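Local coordinates for protein trilobed Protease (Pyrococcus furiosus, PDB 2GOP) that probably takes part in peptide hydrolysis as the trilobed protease of a hyperthermophilic archaeon, here represented by its seven-bladed beta-propeller domain, at residues A221-G233 with G264-Y276. Sequence-based numbering, arbitrary orientation.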
ATOM      1  N   ALA A 221      14.123  -4.555   4.838  1.00 36.00           N
ATOM      2  CA  ALA A 221      15.324  -3.761   4.650  1.00 34.19           C
ATOM      3  C   ALA A 221      15.119  -2.770   3.511  1.00 33.50           C
ATOM      4  O   ALA A 221      14.688  -3.158   2.416  1.00 32.87           O
ATOM      5  CB  ALA A 221      16.530  -4.703   4.361  1.00 32.99           C
ATOM      6  N   VAL A 222      15.415  -1.496   3.773  1.00 35.12           N
ATOM      7  CA  VAL A 222      15.255  -0.448   2.762  1.00 33.87           C
ATOM      8  C   VAL A 222      16.566   0.191   2.305  1.00 35.24           C
ATOM      9  O   VAL A 222      16.586   0.813   1.255  1.00 33.83           O
ATOM     10  CB  VAL A 222      14.277   0.668   3.214  1.00 36.18           C
ATOM     11  CG1 VAL A 222      12.847   0.133   3.262  1.00 34.68           C
ATOM     12  CG2 VAL A 222      14.704   1.269   4.569  1.00 29.76           C
ATOM     13  N   ASP A 223      17.645   0.058   3.082  1.00 34.91           N
ATOM     14  CA  ASP A 223      18.933   0.663   2.720  1.00 34.67           C
ATOM     15  C   ASP A 223      20.047   0.096   3.574  1.00 34.51           C
ATOM     16  O   ASP A 223      19.791  -0.484   4.613  1.00 33.41           O
ATOM     17  CB  ASP A 223      18.882   2.191   2.909  1.00 36.58           C
ATOM     18  CG  ASP A 223      19.924   2.928   2.089  1.00 38.47           C
ATOM     19  OD1 ASP A 223      20.593   2.288   1.237  1.00 33.67           O
ATOM     20  OD2 ASP A 223      20.079   4.154   2.308  1.00 36.15           O
ATOM     21  N   SER A 224      21.284   0.287   3.132  1.00 36.00           N
ATOM     22  CA  SER A 224      22.458  -0.107   3.900  1.00 35.93           C
ATOM     23  C   SER A 224      23.581   0.887   3.617  1.00 37.07           C
ATOM     24  O   SER A 224      23.689   1.376   2.499  1.00 35.30           O
ATOM     25  CB  SER A 224      22.915  -1.514   3.489  1.00 37.88           C
ATOM     26  OG  SER A 224      24.190  -1.815   4.036  1.00 36.51           O
ATOM     27  N   ASP A 225      24.407   1.179   4.624  1.00 35.79           N
ATOM     28  CA  ASP A 225      25.635   1.959   4.408  1.00 37.57           C
ATOM     29  C   ASP A 225      26.906   1.091   4.342  1.00 36.33           C
ATOM     30  O   ASP A 225      28.019   1.612   4.411  1.00 34.74           O
ATOM     31  CB  ASP A 225      25.783   3.077   5.465  1.00 37.49           C
ATOM     32  CG  ASP A 225      25.928   2.557   6.893  1.00 40.35           C
ATOM     33  OD1 ASP A 225      26.145   1.340   7.116  1.00 41.36           O
ATOM     34  OD2 ASP A 225      25.815   3.403   7.808  1.00 39.63           O
ATOM     35  N   GLY A 226      26.736  -0.224   4.201  1.00 36.60           N
ATOM     36  CA  GLY A 226      27.854  -1.164   4.176  1.00 39.09           C
ATOM     37  C   GLY A 226      28.108  -1.840   5.510  1.00 40.80           C
ATOM     38  O   GLY A 226      28.771  -2.877   5.565  1.00 39.74           O
ATOM     39  N   GLU A 227      27.579  -1.250   6.577  1.00 37.99           N
ATOM     40  CA  GLU A 227      27.756  -1.746   7.930  1.00 37.45           C
ATOM     41  C   GLU A 227      26.402  -1.929   8.607  1.00 37.19           C
ATOM     42  O   GLU A 227      26.064  -3.032   9.057  1.00 37.49           O
ATOM     43  CB  GLU A 227      28.644  -0.786   8.722  1.00 36.44           C
ATOM     44  CG  GLU A 227      30.077  -0.675   8.188  1.00 44.35           C
ATOM     45  CD  GLU A 227      30.827  -2.019   8.193  1.00 48.85           C
ATOM     46  OE1 GLU A 227      30.447  -2.916   8.970  1.00 51.74           O
ATOM     47  OE2 GLU A 227      31.804  -2.172   7.427  1.00 53.42           O
ATOM     48  N   ARG A 228      25.628  -0.847   8.647  1.00 37.01           N
ATOM     49  CA  ARG A 228      24.305  -0.840   9.267  0.50 36.12           C
ATOM     50  C   ARG A 228      23.229  -1.031   8.219  1.00 34.50           C
ATOM     51  O   ARG A 228      23.322  -0.494   7.128  1.00 37.07           O
ATOM     52  CB  ARG A 228      24.056   0.479  10.005  0.50 36.74           C
ATOM     53  CG  ARG A 228      24.786   0.579  11.333  0.50 41.09           C
ATOM     54  CD  ARG A 228      24.484   1.882  12.042  0.50 39.84           C
ATOM     55  NE  ARG A 228      25.305   2.019  13.242  0.50 42.57           N
ATOM     56  CZ  ARG A 228      25.330   3.094  14.030  0.50 43.55           C
ATOM     57  NH1 ARG A 228      24.572   4.161  13.761  0.50 43.12           N
ATOM     58  NH2 ARG A 228      26.129   3.104  15.091  0.50 40.34           N
ATOM     59  N   ILE A 229      22.208  -1.799   8.566  1.00 33.51           N
ATOM     60  CA  ILE A 229      21.076  -2.037   7.688  1.00 33.85           C
ATOM     61  C   ILE A 229      19.879  -1.282   8.249  1.00 32.13           C
ATOM     62  O   ILE A 229      19.569  -1.366   9.447  1.00 34.01           O
ATOM     63  CB  ILE A 229      20.788  -3.549   7.530  1.00 34.19           C
ATOM     64  CG1 ILE A 229      21.943  -4.207   6.767  1.00 34.87           C
ATOM     65  CG2 ILE A 229      19.481  -3.784   6.783  1.00 35.05           C
ATOM     66  CD1 ILE A 229      21.983  -5.781   6.822  1.00 32.62           C
ATOM     67  N   LEU A 230      19.226  -0.516   7.382  1.00 33.47           N
ATOM     68  CA  LEU A 230      18.063   0.268   7.766  1.00 33.32           C
ATOM     69  C   LEU A 230      16.804  -0.520   7.412  1.00 32.67           C
ATOM     70  O   LEU A 230      16.627  -0.933   6.271  1.00 33.38           O
ATOM     71  CB  LEU A 230      18.077   1.617   7.042  1.00 32.25           C
ATOM     72  CG  LEU A 230      16.938   2.588   7.388  1.00 32.23           C
ATOM     73  CD1 LEU A 230      16.992   2.958   8.895  1.00 31.45           C
ATOM     74  CD2 LEU A 230      16.994   3.825   6.475  1.00 32.74           C
ATOM     75  N   LEU A 231      15.933  -0.702   8.404  1.00 34.14           N
ATOM     76  CA  LEU A 231      14.711  -1.479   8.264  1.00 35.32           C
ATOM     77  C   LEU A 231      13.495  -0.570   8.451  1.00 35.72           C
ATOM     78  O   LEU A 231      13.520   0.385   9.246  1.00 35.31           O
ATOM     79  CB  LEU A 231      14.695  -2.652   9.264  1.00 36.48           C
ATOM     80  CG  LEU A 231      15.945  -3.560   9.273  1.00 37.15           C
ATOM     81  CD1 LEU A 231      16.148  -4.190  10.664  1.00 41.58           C
ATOM     82  CD2 LEU A 231      15.872  -4.634   8.216  1.00 35.31           C
ATOM     83  N   TYR A 232      12.449  -0.862   7.681  1.00 35.22           N
ATOM     84  CA  TYR A 232      11.223  -0.076   7.658  1.00 36.45           C
ATOM     85  C   TYR A 232      10.033  -0.992   7.949  1.00 35.48           C
ATOM     86  O   TYR A 232       9.900  -2.053   7.343  1.00 33.96           O
ATOM     87  CB  TYR A 232      11.077   0.526   6.265  1.00 37.51           C
ATOM     88  CG  TYR A 232       9.937   1.501   6.050  1.00 37.60           C
ATOM     89  CD1 TYR A 232      10.087   2.852   6.341  1.00 41.63           C
ATOM     90  CD2 TYR A 232       8.735   1.092   5.474  1.00 37.04           C
ATOM     91  CE1 TYR A 232       9.049   3.769   6.105  1.00 41.04           C
ATOM     92  CE2 TYR A 232       7.707   1.998   5.227  1.00 35.33           C
ATOM     93  CZ  TYR A 232       7.870   3.337   5.544  1.00 42.13           C
ATOM     94  OH  TYR A 232       6.839   4.251   5.312  1.00 40.74           O
ATOM     95  N   GLY A 233       9.167  -0.598   8.878  1.00 39.37           N
ATOM     96  CA  GLY A 233       7.974  -1.395   9.173  1.00 39.79           C
ATOM     97  C   GLY A 233       7.400  -1.154  10.545  1.00 40.71           C
ATOM     98  O   GLY A 233       7.572  -0.091  11.110  1.00 38.76           O
ATOM     99  N   GLY A 264       3.918   9.487  10.796  1.00 41.87           N
ATOM    100  CA  GLY A 264       4.256   8.638   9.665  1.00 42.85           C
ATOM    101  C   GLY A 264       5.601   8.988   9.054  1.00 43.52           C
ATOM    102  O   GLY A 264       5.986  10.157   9.005  1.00 41.48           O
ATOM    103  N   VAL A 265       6.319   7.959   8.610  1.00 44.96           N
ATOM    104  CA  VAL A 265       7.607   8.108   7.934  1.00 43.50           C
ATOM    105  C   VAL A 265       7.410   7.885   6.442  1.00 42.09           C
ATOM    106  O   VAL A 265       6.717   6.975   6.055  1.00 42.67           O
ATOM    107  CB  VAL A 265       8.650   7.063   8.449  1.00 44.92           C
ATOM    108  CG1 VAL A 265       9.975   7.157   7.660  1.00 40.76           C
ATOM    109  CG2 VAL A 265       8.907   7.237   9.925  1.00 48.04           C
ATOM    110  N   GLY A 266       8.022   8.717   5.612  1.00 44.43           N
ATOM    111  CA  GLY A 266       8.027   8.511   4.166  1.00 44.04           C
ATOM    112  C   GLY A 266       9.261   7.723   3.757  1.00 46.10           C
ATOM    113  O   GLY A 266       9.420   6.579   4.144  1.00 52.52           O
ATOM    114  N   GLN A 267      10.154   8.356   3.008  1.00 43.70           N
ATOM    115  CA  GLN A 267      11.369   7.722   2.534  1.00 41.27           C
ATOM    116  C   GLN A 267      12.473   7.886   3.589  1.00 38.14           C
ATOM    117  O   GLN A 267      12.470   8.850   4.338  1.00 36.52           O
ATOM    118  CB  GLN A 267      11.781   8.366   1.202  1.00 39.88           C
ATOM    119  CG  GLN A 267      13.020   7.772   0.552  1.00 47.33           C
ATOM    120  CD  GLN A 267      13.545   8.605  -0.623  1.00 48.28           C
ATOM    121  OE1 GLN A 267      12.963   9.621  -1.000  1.00 49.21           O
ATOM    122  NE2 GLN A 267      14.664   8.173  -1.192  1.00 56.75           N
ATOM    123  N   ALA A 268      13.412   6.940   3.626  1.00 36.63           N
ATOM    124  CA  ALA A 268      14.517   6.946   4.585  1.00 36.30           C
ATOM    125  C   ALA A 268      15.760   6.340   3.942  1.00 35.16           C
ATOM    126  O   ALA A 268      15.659   5.393   3.178  1.00 34.52           O
ATOM    127  CB  ALA A 268      14.131   6.156   5.840  1.00 34.64           C
ATOM    128  N   LYS A 269      16.927   6.896   4.249  1.00 34.37           N
ATOM    129  CA  LYS A 269      18.199   6.424   3.720  1.00 38.79           C
ATOM    130  C   LYS A 269      19.244   6.499   4.821  1.00 36.91           C
ATOM    131  O   LYS A 269      19.111   7.296   5.729  1.00 42.23           O
ATOM    132  CB  LYS A 269      18.616   7.276   2.514  1.00 39.77           C
ATOM    133  CG  LYS A 269      17.729   7.082   1.300  1.00 43.92           C
ATOM    134  CD  LYS A 269      18.171   7.921   0.105  1.00 46.36           C
ATOM    135  CE  LYS A 269      17.661   7.327  -1.216  1.00 51.84           C
ATOM    136  NZ  LYS A 269      17.418   8.339  -2.299  1.00 57.68           N
ATOM    137  N   ILE A 270      20.264   5.659   4.752  1.00 37.52           N
ATOM    138  CA  ILE A 270      21.322   5.641   5.752  1.00 38.45           C
ATOM    139  C   ILE A 270      22.644   5.902   5.053  1.00 40.01           C
ATOM    140  O   ILE A 270      22.943   5.293   4.032  1.00 41.46           O
ATOM    141  CB  ILE A 270      21.364   4.297   6.557  1.00 39.43           C
ATOM    142  CG1 ILE A 270      22.358   4.380   7.723  1.00 38.59           C
ATOM    143  CG2 ILE A 270      21.712   3.108   5.658  1.00 37.17           C
ATOM    144  CD1 ILE A 270      22.101   3.356   8.821  1.00 39.69           C
ATOM    145  N   LYS A 271      23.430   6.815   5.609  1.00 42.80           N
ATOM    146  CA  LYS A 271      24.737   7.137   5.069  1.00 42.41           C
ATOM    147  C   LYS A 271      25.700   7.456   6.199  1.00 42.35           C
ATOM    148  O   LYS A 271      25.430   8.329   7.026  1.00 42.19           O
ATOM    149  CB  LYS A 271      24.656   8.318   4.106  1.00 44.83           C
ATOM    150  CG  LYS A 271      26.034   8.804   3.703  1.00 46.74           C
ATOM    151  CD  LYS A 271      26.132   9.230   2.264  1.00 50.27           C
ATOM    152  CE  LYS A 271      27.584   9.535   1.943  1.00 52.94           C
ATOM    153  NZ  LYS A 271      28.439   8.345   2.206  1.00 56.29           N
ATOM    154  N   ASP A 272      26.823   6.747   6.236  1.00 41.05           N
ATOM    155  CA  ASP A 272      27.807   6.936   7.299  1.00 44.08           C
ATOM    156  C   ASP A 272      27.151   6.853   8.674  1.00 43.71           C
ATOM    157  O   ASP A 272      27.445   7.662   9.560  1.00 44.60           O
ATOM    158  CB  ASP A 272      28.543   8.279   7.139  1.00 47.13           C
ATOM    159  CG  ASP A 272      29.395   8.342   5.872  1.00 56.21           C
ATOM    160  OD1 ASP A 272      29.737   7.275   5.314  1.00 61.16           O
ATOM    161  OD2 ASP A 272      29.730   9.471   5.435  1.00 64.71           O
ATOM    162  N   GLY A 273      26.241   5.889   8.833  1.00 40.32           N
ATOM    163  CA  GLY A 273      25.581   5.636  10.111  1.00 39.68           C
ATOM    164  C   GLY A 273      24.528   6.651  10.516  1.00 38.86           C
ATOM    165  O   GLY A 273      23.955   6.542  11.589  1.00 39.63           O
ATOM    166  N   LYS A 274      24.281   7.650   9.672  1.00 38.50           N
ATOM    167  CA  LYS A 274      23.266   8.646   9.939  1.00 36.74           C
ATOM    168  C   LYS A 274      22.072   8.350   9.051  1.00 35.03           C
ATOM    169  O   LYS A 274      22.224   7.962   7.901  1.00 34.12           O
ATOM    170  CB  LYS A 274      23.795  10.055   9.681  1.00 38.05           C
ATOM    171  CG  LYS A 274      24.923  10.477  10.623  1.00 40.18           C
ATOM    172  CD  LYS A 274      25.520  11.814  10.215  1.00 41.48           C
ATOM    173  CE  LYS A 274      26.777  12.161  11.018  1.00 44.24           C
ATOM    174  NZ  LYS A 274      27.197  13.597  10.822  1.00 47.08           N
ATOM    175  N   VAL A 275      20.878   8.551   9.595  1.00 32.68           N
ATOM    176  CA  VAL A 275      19.668   8.200   8.899  1.00 34.15           C
ATOM    177  C   VAL A 275      18.949   9.476   8.514  1.00 36.40           C
ATOM    178  O   VAL A 275      18.714  10.347   9.347  1.00 33.94           O
ATOM    179  CB  VAL A 275      18.767   7.277   9.757  1.00 33.11           C
ATOM    180  CG1 VAL A 275      17.424   7.025   9.061  1.00 30.11           C
ATOM    181  CG2 VAL A 275      19.478   5.952  10.026  1.00 31.09           C
ATOM    182  N   TYR A 276      18.619   9.565   7.230  1.00 37.24           N
ATOM    183  CA  TYR A 276      17.950  10.699   6.650  1.00 36.28           C
ATOM    184  C   TYR A 276      16.551  10.225   6.301  1.00 38.08           C
ATOM    185  O   TYR A 276      16.391   9.177   5.670  1.00 36.78           O
ATOM    186  CB  TYR A 276      18.699  11.141   5.386  1.00 37.02           C
ATOM    187  CG  TYR A 276      20.132  11.598   5.635  1.00 35.04           C
ATOM    188  CD1 TYR A 276      21.150  10.687   5.837  1.00 33.27           C
ATOM    189  CD2 TYR A 276      20.459  12.948   5.644  1.00 34.14           C
ATOM    190  CE1 TYR A 276      22.449  11.103   6.059  1.00 33.77           C
ATOM    191  CE2 TYR A 276      21.759  13.376   5.866  1.00 37.35           C
ATOM    192  CZ  TYR A 276      22.753  12.451   6.067  1.00 35.28           C
ATOM    193  OH  TYR A 276      24.046  12.869   6.293  1.00 36.26           O
TER
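Asp225 OD2 accepts a hydrogen bond from Gly273 N at 2.7 Å, nearly in line with its own C-O bond. Its other oxygen, OD1, accepts from Glu227 N, an Asx turn, and from Arg228 N, an Asx motif. These bonds fix the carboxylate against its own hairpin. With an alanine here, Gly273 N would probably lose this acceptor and the turn through Glu227 and Arg228 would be held less firmly. Asp223 OD2 accepts from Ile270 N at 2.9 Å, on the anti side and 32° out of the carboxylate plane. CG of Asp223 lies anti to the backbone N (chi1 -158°), which carries the carboxylate to strand 264-271. At the far end, Tyr232 OH donates to Val265 O at 2.8 Å from above the carbonyl plane. In all, three hydrogen bonds tie side chains of 221-233 to the backbone of 264-276.

Ile270 CG2 lies against the Ser224-Asp225 peptide, 3.5 Å from Asp225 N, while its CD1 meets Arg228 CB. The apolar packing is that of Leu230, which sets CD2 on Ala268 CB at 3.7 Å and meets Val275 tip to tip, and of Val265 CG1, at the edge of the Tyr232 ring.

Lys269 turns its amino group to the next blade, with a hydrogen bond to Phe307 O and a salt bridge to Asp308.

Each segment supplies the first two strands of a four-stranded antiparallel blade. The first hairpin of one blade packs mainly on the innermost strand, 264-271, of the next. Such face-to-face packing of neighbouring blades is characteristic of the beta-propeller fold.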